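Long-range contact in mannan endo-1,6-alpha-mannosidase (Chaetomium thermophilum, PDB 6RY0), which probably cleaves alpha-1,6-mannosidic linkages and, as a transglycosidase, probably helps transfer GPI-anchored glycoproteins into the fungal cell wall: residues 51-62 with 101-109. Residues are numbered along the deposited sequence; the frame is centred on the assembly and turned at random.
Sequences YKGNQSGEIPGI and VIMEGMLHQ
Pro60 packs against His108 and Glu104 in a loop-on-helix contact of this family 76 glycosidase: the turn-rich loop between helices 33-48 and 76-93 lies against helix 99-108, joined by a proline-histidine CH-pi contact, one direct hydrogen bond and one water. CD of Pro60 sits squarely over the His108 ring, 3.7 Å from its centroid and 1° off the normal. The imidazole reaches this place because its CG is anti to the backbone N (chi1 -166°). At its CB-CG side the proline ring also meets the extended chain of Glu104, CB of Pro60 lying 3.8 Å from Glu104 CG. Next to Pro60 the backbones close up at two glycines, with the CA atoms of Gly61 and Gly105 only 3.5 Å apart; a side chain on Gly61 would collide with Gly105 O. Next to His108, Gln109 bends back so that its NE2 donates to Pro60 O (2.9 Å, 169° at the hydrogen), in the carbonyl plane, while its OE1 bonds Trp76 of helix 76-93. Replacing Gln109 by leucine would probably leave the buried Pro60 carbonyl without this donor and Trp76 NE1 without its acceptor. The phenol of Tyr51 slides past Val101, CE2 lying 3.5 Å from Val101 CG1. At its hydroxyl, OH accepts from Gly61 N (2.8 Å) and donates to a water 2.6 Å away. That water gives its own two protons to Val101 O and to Glu104 OE1, the latter 2.7 Å off. Gln109 thus holds the carbonyl of Pro60 and Tyr51 the amide of Gly61, while the tyrosine hydroxyl, acceptor and donor at once, ties this loop backbone through the water to the helix.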
loop_
_atom_site.group_PDB
_atom_site.type_symbol
_atom_site.label_atom_id
_atom_site.label_comp_id
_atom_site.label_asym_id
_atom_site.label_seq_id
_atom_site.Cartn_x
_atom_site.Cartn_y
_atom_site.Cartn_z
ATOM N N TYR A 51 5.407 -16.053 -7.662
ATOM C CA TYR A 51 6.677 -15.494 -7.231
ATOM C C TYR A 51 7.792 -16.518 -7.408
ATOM O O TYR A 51 7.695 -17.622 -6.904
ATOM C CB TYR A 51 6.573 -15.089 -5.772
ATOM C CG TYR A 51 7.854 -14.558 -5.198
ATOM C CD1 TYR A 51 8.323 -13.298 -5.532
ATOM C CD2 TYR A 51 8.589 -15.299 -4.278
ATOM C CE1 TYR A 51 9.509 -12.804 -4.989
ATOM C CE2 TYR A 51 9.764 -14.817 -3.734
ATOM C CZ TYR A 51 10.222 -13.567 -4.092
ATOM O OH TYR A 51 11.362 -13.036 -3.570
ATOM N N LYS A 52 8.847 -16.124 -8.121
ATOM C CA LYS A 52 9.978 -16.987 -8.409
ATOM C C LYS A 52 11.252 -16.506 -7.733
ATOM O O LYS A 52 12.295 -17.133 -7.905
ATOM C CB LYS A 52 10.208 -17.033 -9.943
ATOM C CG LYS A 52 8.956 -17.262 -10.776
ATOM C CD LYS A 52 8.282 -18.521 -10.377
ATOM C CE LYS A 52 7.128 -18.845 -11.314
ATOM N NZ LYS A 52 6.390 -20.029 -10.823
ATOM N N GLY A 53 11.202 -15.416 -6.978
ATOM C CA GLY A 53 12.418 -14.755 -6.549
ATOM C C GLY A 53 13.285 -15.478 -5.587
ATOM O O GLY A 53 14.446 -15.103 -5.398
ATOM N N ASN A 54 12.738 -16.476 -4.927
ATOM C CA ASN A 54 13.504 -17.305 -4.008
ATOM C C ASN A 54 14.182 -18.473 -4.687
ATOM O O ASN A 54 14.873 -19.226 -4.017
ATOM C CB ASN A 54 12.594 -17.820 -2.891
ATOM C CG ASN A 54 11.451 -18.638 -3.419
ATOM O OD1 ASN A 54 10.822 -18.272 -4.435
ATOM N ND2 ASN A 54 11.165 -19.749 -2.756
ATOM N N GLN A 55 13.965 -18.650 -5.990
ATOM C CA GLN A 55 14.555 -19.771 -6.710
ATOM C C GLN A 55 15.920 -19.404 -7.245
ATOM O O GLN A 55 16.220 -18.242 -7.501
ATOM C CB GLN A 55 13.657 -20.161 -7.858
ATOM C CG GLN A 55 12.335 -20.672 -7.405
ATOM C CD GLN A 55 11.500 -21.112 -8.548
ATOM O OE1 GLN A 55 12.006 -21.364 -9.655
ATOM N NE2 GLN A 55 10.220 -21.225 -8.312
ATOM N N SER A 56 16.744 -20.429 -7.419
ATOM C CA SER A 56 18.110 -20.228 -7.858
ATOM C C SER A 56 18.109 -19.457 -9.167
ATOM O O SER A 56 17.325 -19.728 -10.065
ATOM C CB SER A 56 18.797 -21.567 -8.039
ATOM O OG SER A 56 18.241 -22.228 -9.154
ATOM N N GLY A 57 18.955 -18.442 -9.239
ATOM C CA GLY A 57 19.079 -17.658 -10.450
ATOM C C GLY A 57 18.084 -16.518 -10.611
ATOM O O GLY A 57 18.227 -15.732 -11.538
ATOM N N GLU A 58 17.108 -16.403 -9.712
ATOM C CA GLU A 58 16.094 -15.357 -9.814
ATOM C C GLU A 58 16.389 -14.239 -8.816
ATOM O O GLU A 58 17.261 -14.369 -7.965
ATOM C CB GLU A 58 14.711 -15.938 -9.563
ATOM C CG GLU A 58 14.355 -17.128 -10.454
ATOM C CD GLU A 58 14.030 -16.754 -11.881
ATOM O OE1 GLU A 58 13.874 -15.561 -12.185
ATOM O OE2 GLU A 58 13.897 -17.674 -12.713
ATOM N N ILE A 59 15.648 -13.146 -8.929
ATOM C CA ILE A 59 15.870 -11.962 -8.127
ATOM C C ILE A 59 14.855 -11.868 -6.985
ATOM O O ILE A 59 13.665 -11.727 -7.219
ATOM C CB ILE A 59 15.728 -10.717 -9.022
ATOM C CG1 ILE A 59 16.706 -10.754 -10.197
ATOM C CG2 ILE A 59 15.897 -9.444 -8.195
ATOM C CD1 ILE A 59 16.545 -9.595 -11.153
ATOM N N PRO A 60 15.322 -11.927 -5.740
ATOM C CA PRO A 60 14.361 -11.796 -4.647
ATOM C C PRO A 60 13.660 -10.451 -4.620
ATOM O O PRO A 60 14.263 -9.419 -4.881
ATOM C CB PRO A 60 15.203 -12.019 -3.397
ATOM C CG PRO A 60 16.428 -12.782 -3.878
ATOM C CD PRO A 60 16.669 -12.275 -5.256
ATOM N N GLY A 61 12.399 -10.488 -4.228
ATOM C CA GLY A 61 11.643 -9.293 -3.933
ATOM C C GLY A 61 10.777 -8.772 -5.061
ATOM O O GLY A 61 10.026 -7.834 -4.830
ATOM N N ILE A 62 10.875 -9.342 -6.254
ATOM C CA ILE A 62 10.051 -8.913 -7.361
ATOM C C ILE A 62 9.212 -10.051 -7.896
ATOM O O ILE A 62 9.594 -11.224 -7.836
ATOM C CB ILE A 62 10.860 -8.277 -8.530
ATOM C CG1 ILE A 62 11.894 -9.259 -9.089
ATOM C CG2 ILE A 62 11.494 -6.979 -8.079
ATOM C CD1 ILE A 62 12.520 -8.798 -10.407
ATOM N N VAL A 101 11.207 -16.136 3.079
ATOM C CA VAL A 101 11.163 -15.682 1.698
ATOM C C VAL A 101 10.921 -14.171 1.628
ATOM O O VAL A 101 11.523 -13.453 0.824
ATOM C CB VAL A 101 10.013 -16.455 0.936
ATOM C CG1 VAL A 101 9.763 -15.882 -0.431
ATOM C CG2 VAL A 101 10.314 -17.945 0.868
ATOM N N ILE A 102 10.027 -13.694 2.481
ATOM C CA ILE A 102 9.668 -12.290 2.509
ATOM C C ILE A 102 10.806 -11.443 3.064
ATOM O O ILE A 102 11.111 -10.386 2.509
ATOM C CB ILE A 102 8.348 -12.126 3.277
ATOM C CG1 ILE A 102 7.226 -12.917 2.584
ATOM C CG2 ILE A 102 8.006 -10.647 3.469
ATOM C CD1 ILE A 102 6.901 -12.532 1.163
ATOM N N MET A 103 11.460 -11.906 4.119
ATOM C CA MET A 103 12.600 -11.158 4.627
ATOM C C MET A 103 13.657 -11.051 3.532
ATOM O O MET A 103 14.217 -9.958 3.329
ATOM C CB MET A 103 13.189 -11.798 5.889
ATOM C CG MET A 103 14.387 -11.042 6.414
ATOM S SD MET A 103 15.241 -11.869 7.736
ATOM C CE MET A 103 13.993 -11.805 9.026
ATOM N N GLU A 104 13.946 -12.142 2.833
ATOM C CA GLU A 104 14.945 -12.120 1.764
ATOM C C GLU A 104 14.574 -11.110 0.681
ATOM O O GLU A 104 15.419 -10.336 0.204
ATOM C CB GLU A 104 15.132 -13.509 1.153
ATOM C CG GLU A 104 16.092 -13.622 -0.036
ATOM C CD GLU A 104 16.029 -14.974 -0.771
ATOM O OE1 GLU A 104 14.953 -15.438 -1.227
ATOM O OE2 GLU A 104 17.110 -15.547 -0.937
ATOM N N GLY A 105 13.320 -11.119 0.265
ATOM C CA GLY A 105 12.864 -10.220 -0.766
ATOM C C GLY A 105 12.946 -8.756 -0.346
ATOM O O GLY A 105 13.420 -7.900 -1.108
ATOM N N MET A 106 12.475 -8.457 0.868
ATOM C CA MET A 106 12.558 -7.080 1.364
ATOM C C MET A 106 14.002 -6.611 1.453
ATOM O O MET A 106 14.281 -5.460 1.127
ATOM C CB MET A 106 11.833 -6.960 2.696
ATOM C CG MET A 106 10.317 -7.203 2.572
ATOM S SD MET A 106 9.384 -7.203 4.117
ATOM C CE MET A 106 9.512 -5.491 4.617
ATOM N N LEU A 107 14.910 -7.451 1.940
ATOM C CA LEU A 107 16.287 -7.015 2.111
ATOM C C LEU A 107 17.001 -6.873 0.785
ATOM O O LEU A 107 17.929 -6.068 0.663
ATOM C CB LEU A 107 17.023 -7.993 2.991
ATOM C CG LEU A 107 16.630 -7.953 4.468
ATOM C CD1 LEU A 107 17.331 -9.040 5.241
ATOM C CD2 LEU A 107 16.917 -6.598 5.090
ATOM N N HIS A 108 16.625 -7.645 -0.228
ATOM C CA HIS A 108 17.358 -7.609 -1.482
ATOM C C HIS A 108 17.196 -6.289 -2.202
ATOM O O HIS A 108 18.071 -5.894 -2.959
ATOM C CB HIS A 108 16.907 -8.760 -2.390
ATOM C CG HIS A 108 17.815 -8.994 -3.542
ATOM N ND1 HIS A 108 18.956 -9.751 -3.429
ATOM C CD2 HIS A 108 17.773 -8.561 -4.826
ATOM C CE1 HIS A 108 19.568 -9.783 -4.595
ATOM N NE2 HIS A 108 18.875 -9.071 -5.461
ATOM N N GLN A 109 16.074 -5.602 -1.969
ATOM C CA GLN A 109 15.677 -4.443 -2.772
ATOM C C GLN A 109 16.021 -3.091 -2.115
ATOM O O GLN A 109 15.624 -2.057 -2.646
ATOM C CB GLN A 109 14.196 -4.524 -3.098
ATOM C CG GLN A 109 13.872 -5.720 -4.018
ATOM C CD GLN A 109 14.566 -5.640 -5.353
ATOM O OE1 GLN A 109 14.900 -4.555 -5.826
ATOM N NE2 GLN A 109 14.783 -6.781 -5.986
HETATM O O HOH W 1 12.561 -14.284 -1.624
#